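4-alpha-glucanotransferase (Aquifex aeolicus, PDB 1TZ7) is an amylomaltase, or disproportionating enzyme, of the 4-alpha-glucanotransferase family, built round a parallel beta/alpha barrel. Local coordinates at residues Lys211-Ala216 with Leu299-Arg304; Val204-Trp209 with Val293-Lys298. One frame throughout, in Å; residues are numbered along the deposited sequence.

Interaction 1 of 2, residues Lys211-Ala216 with Leu299-Arg304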
loop_
_atom_site.group_PDB
_atom_site.type_symbol
_atom_site.label_atom_id
_atom_site.label_comp_id
_atom_site.label_asym_id
_atom_site.label_seq_id
_atom_site.Cartn_x
_atom_site.Cartn_y
_atom_site.Cartn_z
ATOM N N LYS A 211 1.577 -3.639 -18.216
ATOM C CA LYS A 211 1.509 -4.965 -18.825
ATOM C C LYS A 211 0.887 -5.983 -17.865
ATOM O O LYS A 211 0.079 -6.810 -18.267
ATOM C CB LYS A 211 2.917 -5.428 -19.234
ATOM C CG LYS A 211 2.939 -6.422 -20.381
ATOM C CD LYS A 211 4.371 -6.874 -20.706
ATOM C CE LYS A 211 5.091 -5.876 -21.617
ATOM N NZ LYS A 211 5.909 -4.900 -20.845
ATOM N N LEU A 212 1.273 -5.914 -16.600
ATOM C CA LEU A 212 0.764 -6.834 -15.598
ATOM C C LEU A 212 -0.718 -6.566 -15.336
ATOM O O LEU A 212 -1.507 -7.493 -15.157
ATOM C CB LEU A 212 1.554 -6.696 -14.300
ATOM C CG LEU A 212 1.176 -7.673 -13.181
ATOM C CD1 LEU A 212 1.546 -9.098 -13.553
ATOM C CD2 LEU A 212 1.847 -7.270 -11.876
ATOM N N ARG A 213 -1.083 -5.294 -15.318
ATOM C CA ARG A 213 -2.457 -4.893 -15.060
ATOM C C ARG A 213 -3.401 -5.359 -16.181
ATOM O O ARG A 213 -4.520 -5.793 -15.919
ATOM C CB ARG A 213 -2.550 -3.380 -14.913
ATOM C CG ARG A 213 -3.953 -2.887 -14.910
ATOM C CD ARG A 213 -4.116 -1.434 -14.607
ATOM N NE ARG A 213 -5.515 -1.072 -14.706
ATOM C CZ ARG A 213 -6.432 -1.374 -13.800
ATOM N NH1 ARG A 213 -7.690 -1.023 -13.997
ATOM N NH2 ARG A 213 -6.092 -2.024 -12.683
ATOM N N ARG A 214 -2.940 -5.264 -17.416
ATOM C CA ARG A 214 -3.721 -5.735 -18.558
ATOM C C ARG A 214 -3.950 -7.238 -18.463
ATOM O O ARG A 214 -5.047 -7.724 -18.709
ATOM C CB ARG A 214 -3.010 -5.397 -19.871
ATOM C CG ARG A 214 -3.713 -5.943 -21.110
ATOM C CD ARG A 214 -3.048 -5.568 -22.424
ATOM N NE ARG A 214 -3.649 -6.276 -23.551
ATOM C CZ ARG A 214 -3.247 -6.158 -24.813
ATOM N NH1 ARG A 214 -3.858 -6.847 -25.773
ATOM N NH2 ARG A 214 -2.233 -5.355 -25.122
ATOM N N TYR A 215 -2.904 -7.964 -18.106
ATOM C CA TYR A 215 -2.990 -9.399 -17.927
ATOM C C TYR A 215 -4.063 -9.732 -16.866
ATOM O O TYR A 215 -4.892 -10.611 -17.064
ATOM C CB TYR A 215 -1.625 -9.942 -17.503
ATOM C CG TYR A 215 -1.458 -11.428 -17.660
ATOM C CD1 TYR A 215 -1.718 -12.287 -16.600
ATOM C CD2 TYR A 215 -1.014 -11.979 -18.863
ATOM C CE1 TYR A 215 -1.559 -13.655 -16.730
ATOM C CE2 TYR A 215 -0.848 -13.346 -19.002
ATOM C CZ TYR A 215 -1.123 -14.182 -17.925
ATOM O OH TYR A 215 -0.963 -15.548 -18.045
ATOM N N ALA A 216 -4.035 -9.009 -15.754
ATOM C CA ALA A 216 -4.999 -9.217 -14.673
ATOM C C ALA A 216 -6.430 -8.898 -15.136
ATOM O O ALA A 216 -7.351 -9.676 -14.910
ATOM C CB ALA A 216 -4.635 -8.367 -13.485
ATOM N N LEU A 299 -3.333 2.661 -12.059
ATOM C CA LEU A 299 -2.711 1.439 -11.574
ATOM C C LEU A 299 -3.746 0.440 -11.069
ATOM O O LEU A 299 -3.638 -0.757 -11.330
ATOM C CB LEU A 299 -1.726 1.765 -10.448
ATOM C CG LEU A 299 -0.744 2.903 -10.739
ATOM C CD1 LEU A 299 0.108 3.203 -9.513
ATOM C CD2 LEU A 299 0.138 2.558 -11.939
ATOM N N PHE A 300 -4.748 0.939 -10.338
ATOM C CA PHE A 300 -5.623 0.086 -9.535
ATOM C C PHE A 300 -7.087 0.282 -9.898
ATOM O O PHE A 300 -7.468 1.304 -10.462
ATOM C CB PHE A 300 -5.434 0.379 -8.051
ATOM C CG PHE A 300 -4.001 0.470 -7.629
ATOM C CD1 PHE A 300 -3.493 1.647 -7.103
ATOM C CD2 PHE A 300 -3.157 -0.625 -7.753
ATOM C CE1 PHE A 300 -2.168 1.730 -6.709
ATOM C CE2 PHE A 300 -1.835 -0.543 -7.361
ATOM C CZ PHE A 300 -1.340 0.635 -6.840
ATOM N N ASP A 301 -7.903 -0.709 -9.559
ATOM C CA ASP A 301 -9.347 -0.608 -9.708
ATOM C C ASP A 301 -9.989 -0.057 -8.445
ATOM O O ASP A 301 -10.916 0.756 -8.509
ATOM C CB ASP A 301 -9.922 -1.972 -10.035
ATOM C CG ASP A 301 -9.354 -2.540 -11.295
ATOM O OD1 ASP A 301 -8.381 -3.324 -11.210
ATOM O OD2 ASP A 301 -9.795 -2.244 -12.426
ATOM N N PHE A 302 -9.493 -0.498 -7.296
ATOM C CA PHE A 302 -9.965 0.010 -6.020
ATOM C C PHE A 302 -8.836 0.653 -5.220
ATOM O O PHE A 302 -7.678 0.225 -5.286
ATOM C CB PHE A 302 -10.615 -1.116 -5.211
ATOM C CG PHE A 302 -11.882 -1.667 -5.840
ATOM C CD1 PHE A 302 -13.107 -1.053 -5.619
ATOM C CD2 PHE A 302 -11.837 -2.792 -6.649
ATOM C CE1 PHE A 302 -14.274 -1.555 -6.198
ATOM C CE2 PHE A 302 -13.000 -3.298 -7.231
ATOM C CZ PHE A 302 -14.219 -2.674 -7.000
ATOM N N LEU A 303 -9.183 1.683 -4.466
ATOM C CA LEU A 303 -8.231 2.395 -3.648
ATOM C C LEU A 303 -8.612 2.265 -2.194
ATOM O O LEU A 303 -9.612 2.828 -1.752
ATOM C CB LEU A 303 -8.197 3.874 -4.043
ATOM C CG LEU A 303 -8.041 4.154 -5.532
ATOM C CD1 LEU A 303 -8.065 5.653 -5.795
ATOM C CD2 LEU A 303 -6.761 3.533 -6.064
ATOM N N ARG A 304 -7.815 1.511 -1.448
ATOM C CA ARG A 304 -8.004 1.384 -0.016
ATOM C C ARG A 304 -7.476 2.621 0.682
ATOM O O ARG A 304 -6.300 2.960 0.554
ATOM C CB ARG A 304 -7.288 0.138 0.507
ATOM C CG ARG A 304 -7.835 -0.374 1.829
ATOM C CD ARG A 304 -6.933 -1.375 2.523
ATOM N NE ARG A 304 -6.032 -0.730 3.474
ATOM C CZ ARG A 304 -5.303 -1.376 4.375
ATOM N NH1 ARG A 304 -4.511 -0.695 5.198
ATOM N NH2 ARG A 304 -5.359 -2.704 4.458
#
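The helix carrying Lys211-Ala216 passes the loop of Leu299-Arg304 most closely where the CA atoms of Arg213 and Leu299 stand 7.2 Å apart, just before that loop enters its strand at Phe302. One long side chain bridges the gap. Arg213 leaves the helix with CG anti to the backbone N (chi1 169°) and runs extended as far as NE; the turn at the last torsion (chi4 75°) then presents NH1 and NH2 end-on to the Asp301 carboxylate. NH1 reaches OD2 of Asp301 at 2.9 Å and NH2 reaches OD1 of Asp301 at 3.0 Å, a two-pronged salt bridge with one nitrogen to each oxygen. The pair is not coplanar: the two flat groups are turned 41° apart, and both nitrogens come to the oxygens from above the carboxylate plane. Asp301 OD1 also accepts from the backbone N of Ile223, which ties the carboxylate to strand 222-227, next to 302-305 in the barrel. Nearer the helix, CD of Arg213 lies 3.4 Å from Leu299 O, a carbonyl that accepts a hydrogen bond from Trp209 NE1. The arrangement joins an outer helix to the start of strand 302-305, as expected of the helical layer round a beta/alpha barrel.

Interaction 2 of 2, residues Val204-Trp209 with Val293-Lys298. Unlike the reference sequence in segment 293-298: Leu294 (reference His).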
loop_
_atom_site.group_PDB
_atom_site.type_symbol
_atom_site.label_atom_id
_atom_site.label_comp_id
_atom_site.label_asym_id
_atom_site.label_seq_id
_atom_site.Cartn_x
_atom_site.Cartn_y
_atom_site.Cartn_z
ATOM N N VAL A 204 10.249 2.493 -16.855
ATOM C CA VAL A 204 10.391 1.043 -16.802
ATOM C C VAL A 204 9.377 0.432 -15.841
ATOM O O VAL A 204 8.781 -0.597 -16.138
ATOM C CB VAL A 204 11.821 0.623 -16.368
ATOM C CG1 VAL A 204 11.887 -0.887 -16.113
ATOM C CG2 VAL A 204 12.841 1.030 -17.427
ATOM N N PHE A 205 9.184 1.074 -14.688
ATOM C CA PHE A 205 8.283 0.545 -13.668
ATOM C C PHE A 205 6.839 0.546 -14.157
ATOM O O PHE A 205 6.137 -0.455 -14.042
ATOM C CB PHE A 205 8.379 1.356 -12.371
ATOM C CG PHE A 205 7.387 0.927 -11.320
ATOM C CD1 PHE A 205 7.753 0.026 -10.326
ATOM C CD2 PHE A 205 6.081 1.408 -11.338
ATOM C CE1 PHE A 205 6.838 -0.381 -9.363
ATOM C CE2 PHE A 205 5.166 1.006 -10.380
ATOM C CZ PHE A 205 5.548 0.109 -9.389
ATOM N N PHE A 206 6.404 1.682 -14.694
ATOM C CA PHE A 206 5.005 1.891 -15.022
ATOM C C PHE A 206 4.601 1.089 -16.261
ATOM O O PHE A 206 3.453 0.676 -16.391
ATOM C CB PHE A 206 4.722 3.386 -15.235
ATOM C CG PHE A 206 4.352 4.122 -13.967
ATOM C CD1 PHE A 206 5.341 4.571 -13.091
ATOM C CD2 PHE A 206 3.023 4.358 -13.647
ATOM C CE1 PHE A 206 5.002 5.245 -11.921
ATOM C CE2 PHE A 206 2.683 5.033 -12.480
ATOM C CZ PHE A 206 3.676 5.473 -11.617
ATOM N N LYS A 207 5.551 0.869 -17.159
ATOM C CA LYS A 207 5.312 0.033 -18.335
ATOM C C LYS A 207 5.177 -1.444 -17.941
ATOM O O LYS A 207 4.371 -2.170 -18.508
ATOM C CB LYS A 207 6.441 0.209 -19.365
ATOM C CG LYS A 207 6.020 0.968 -20.633
ATOM C CD LYS A 207 5.432 2.357 -20.306
ATOM C CE LYS A 207 4.139 2.626 -21.085
ATOM N NZ LYS A 207 4.346 3.588 -22.200
ATOM N N GLN A 208 5.968 -1.875 -16.962
ATOM C CA GLN A 208 5.865 -3.234 -16.455
ATOM C C GLN A 208 4.545 -3.444 -15.689
ATOM O O GLN A 208 3.936 -4.507 -15.773
ATOM C CB GLN A 208 7.061 -3.568 -15.566
ATOM C CG GLN A 208 8.353 -3.831 -16.351
ATOM C CD GLN A 208 9.452 -4.441 -15.494
ATOM O OE1 GLN A 208 9.257 -4.686 -14.308
ATOM N NE2 GLN A 208 10.606 -4.687 -16.097
ATOM N N TRP A 209 4.105 -2.428 -14.956
ATOM C CA TRP A 209 2.843 -2.520 -14.245
ATOM C C TRP A 209 1.651 -2.483 -15.207
ATOM O O TRP A 209 0.659 -3.165 -14.993
ATOM C CB TRP A 209 2.695 -1.412 -13.211
ATOM C CG TRP A 209 1.436 -1.556 -12.453
ATOM C CD1 TRP A 209 0.247 -0.929 -12.706
ATOM C CD2 TRP A 209 1.202 -2.420 -11.339
ATOM N NE1 TRP A 209 -0.703 -1.339 -11.805
ATOM C CE2 TRP A 209 -0.143 -2.253 -10.952
ATOM C CE3 TRP A 209 2.000 -3.316 -10.612
ATOM C CZ2 TRP A 209 -0.705 -2.947 -9.881
ATOM C CZ3 TRP A 209 1.438 -4.003 -9.550
ATOM C CH2 TRP A 209 0.104 -3.814 -9.194
ATOM N N VAL A 293 -6.063 10.492 -6.762
ATOM C CA VAL A 293 -7.014 9.437 -7.078
ATOM C C VAL A 293 -6.925 9.079 -8.552
ATOM O O VAL A 293 -6.830 7.913 -8.902
ATOM C CB VAL A 293 -8.461 9.852 -6.710
ATOM C CG1 VAL A 293 -9.479 8.848 -7.258
ATOM C CG2 VAL A 293 -8.602 9.981 -5.202
ATOM N N LEU A 294 -6.941 10.097 -9.413
ATOM C CA LEU A 294 -6.796 9.895 -10.863
ATOM C C LEU A 294 -5.520 9.092 -11.174
ATOM O O LEU A 294 -5.552 8.134 -11.941
ATOM C CB LEU A 294 -6.762 11.256 -11.598
ATOM C CG LEU A 294 -7.439 11.345 -12.976
ATOM C CD1 LEU A 294 -8.926 11.196 -12.860
ATOM C CD2 LEU A 294 -7.096 12.665 -13.647
ATOM N N HIS A 295 -4.408 9.492 -10.563
ATOM C CA HIS A 295 -3.121 8.819 -10.775
ATOM C C HIS A 295 -3.197 7.350 -10.383
ATOM O O HIS A 295 -2.805 6.471 -11.144
ATOM C CB HIS A 295 -2.030 9.510 -9.964
ATOM C CG HIS A 295 -0.713 8.792 -9.981
ATOM N ND1 HIS A 295 0.202 8.940 -11.002
ATOM C CD2 HIS A 295 -0.155 7.930 -9.098
ATOM C CE1 HIS A 295 1.265 8.198 -10.748
ATOM N NE2 HIS A 295 1.073 7.576 -9.599
ATOM N N ASN A 296 -3.704 7.091 -9.195
ATOM C CA ASN A 296 -3.744 5.737 -8.665
ATOM C C ASN A 296 -4.729 4.829 -9.436
ATOM O O ASN A 296 -4.559 3.612 -9.467
ATOM C CB ASN A 296 -4.093 5.764 -7.174
ATOM C CG ASN A 296 -2.868 6.046 -6.284
ATOM O OD1 ASN A 296 -2.089 5.147 -5.983
ATOM N ND2 ASN A 296 -2.714 7.298 -5.866
ATOM N N LEU A 297 -5.740 5.431 -10.067
ATOM C CA LEU A 297 -6.685 4.667 -10.904
ATOM C C LEU A 297 -6.058 4.234 -12.246
ATOM O O LEU A 297 -6.619 3.399 -12.946
ATOM C CB LEU A 297 -7.964 5.481 -11.166
ATOM C CG LEU A 297 -8.984 5.543 -10.015
ATOM C CD1 LEU A 297 -10.156 6.452 -10.396
ATOM C CD2 LEU A 297 -9.487 4.149 -9.642
ATOM N N LYS A 298 -4.900 4.811 -12.597
ATOM C CA LYS A 298 -4.079 4.277 -13.707
ATOM C C LYS A 298 -3.538 2.891 -13.354
ATOM O O LYS A 298 -3.306 2.055 -14.238
ATOM C CB LYS A 298 -2.900 5.209 -14.013
ATOM C CG LYS A 298 -3.286 6.562 -14.572
ATOM C CD LYS A 298 -2.032 7.434 -14.807
ATOM C CE LYS A 298 -2.368 8.745 -15.523
ATOM N NZ LYS A 298 -2.442 8.573 -16.998
#
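Phe206 and His295 meet between two helices of the layer that surrounds the parallel beta/alpha barrel, helix 192-218 and helix 287-297. The backbones stay well apart, with the CA atoms of Phe206 and Lys298 the nearest at 9.5 Å, and the contact is made by side chains alone. The aromatic contact does this rim to rim. The ring centroids of Phe206 and His295 are 5.7 Å apart and the planes are inclined at 64°, with neither ring over the face of the other. The side chains cross at about a right angle. With CG anti to the backbone N (chi1 173°), the end of His295 comes nearer to helix 192-218 than the direction of its CB alone would bring it. Hydrogen bonds from outside the two segments hold the histidine: NE2 is hydrogen-bonded to Phe84 O and ND1 to Tyr150 OH, so both nitrogens of this buried ring are engaged and its rotation is probably fixed. Further aromatic neighbours enlarge the cluster: Trp151 meets the imidazole edge-to-face, the Phe84 ring meets it at a steep angle, and the rings of His148 and Phe206 also meet, obliquely. Across the two helices the approach comes down to carbon against carbon: CZ of Phe206 sits 3.7 Å from CE1 of His295, and CE2 of Phe206 follows at 3.9 Å from the same CE1.

From the N terminus, helix 192-218 supplies first Val204-Trp209 and then Lys211-Ala216. The chain then passes through strand 222-227 and the antiparallel strands 255-259 and 269-274 to helix 287-297. Val293-Lys298 closes interaction 2 and Leu299-Arg304, immediately after it, closes interaction 1. Their segments alternate, so the two loops cross, each spanning just over 80 residues. One helix thus meets both helix 287-297 and the loop leading into strand 302-305. The contacts touch directly: Trp209 NE1 probably hydrogen-bonds to Leu299 O at 3.0 Å, and Leu299 CD2 packs on Phe206 CE2.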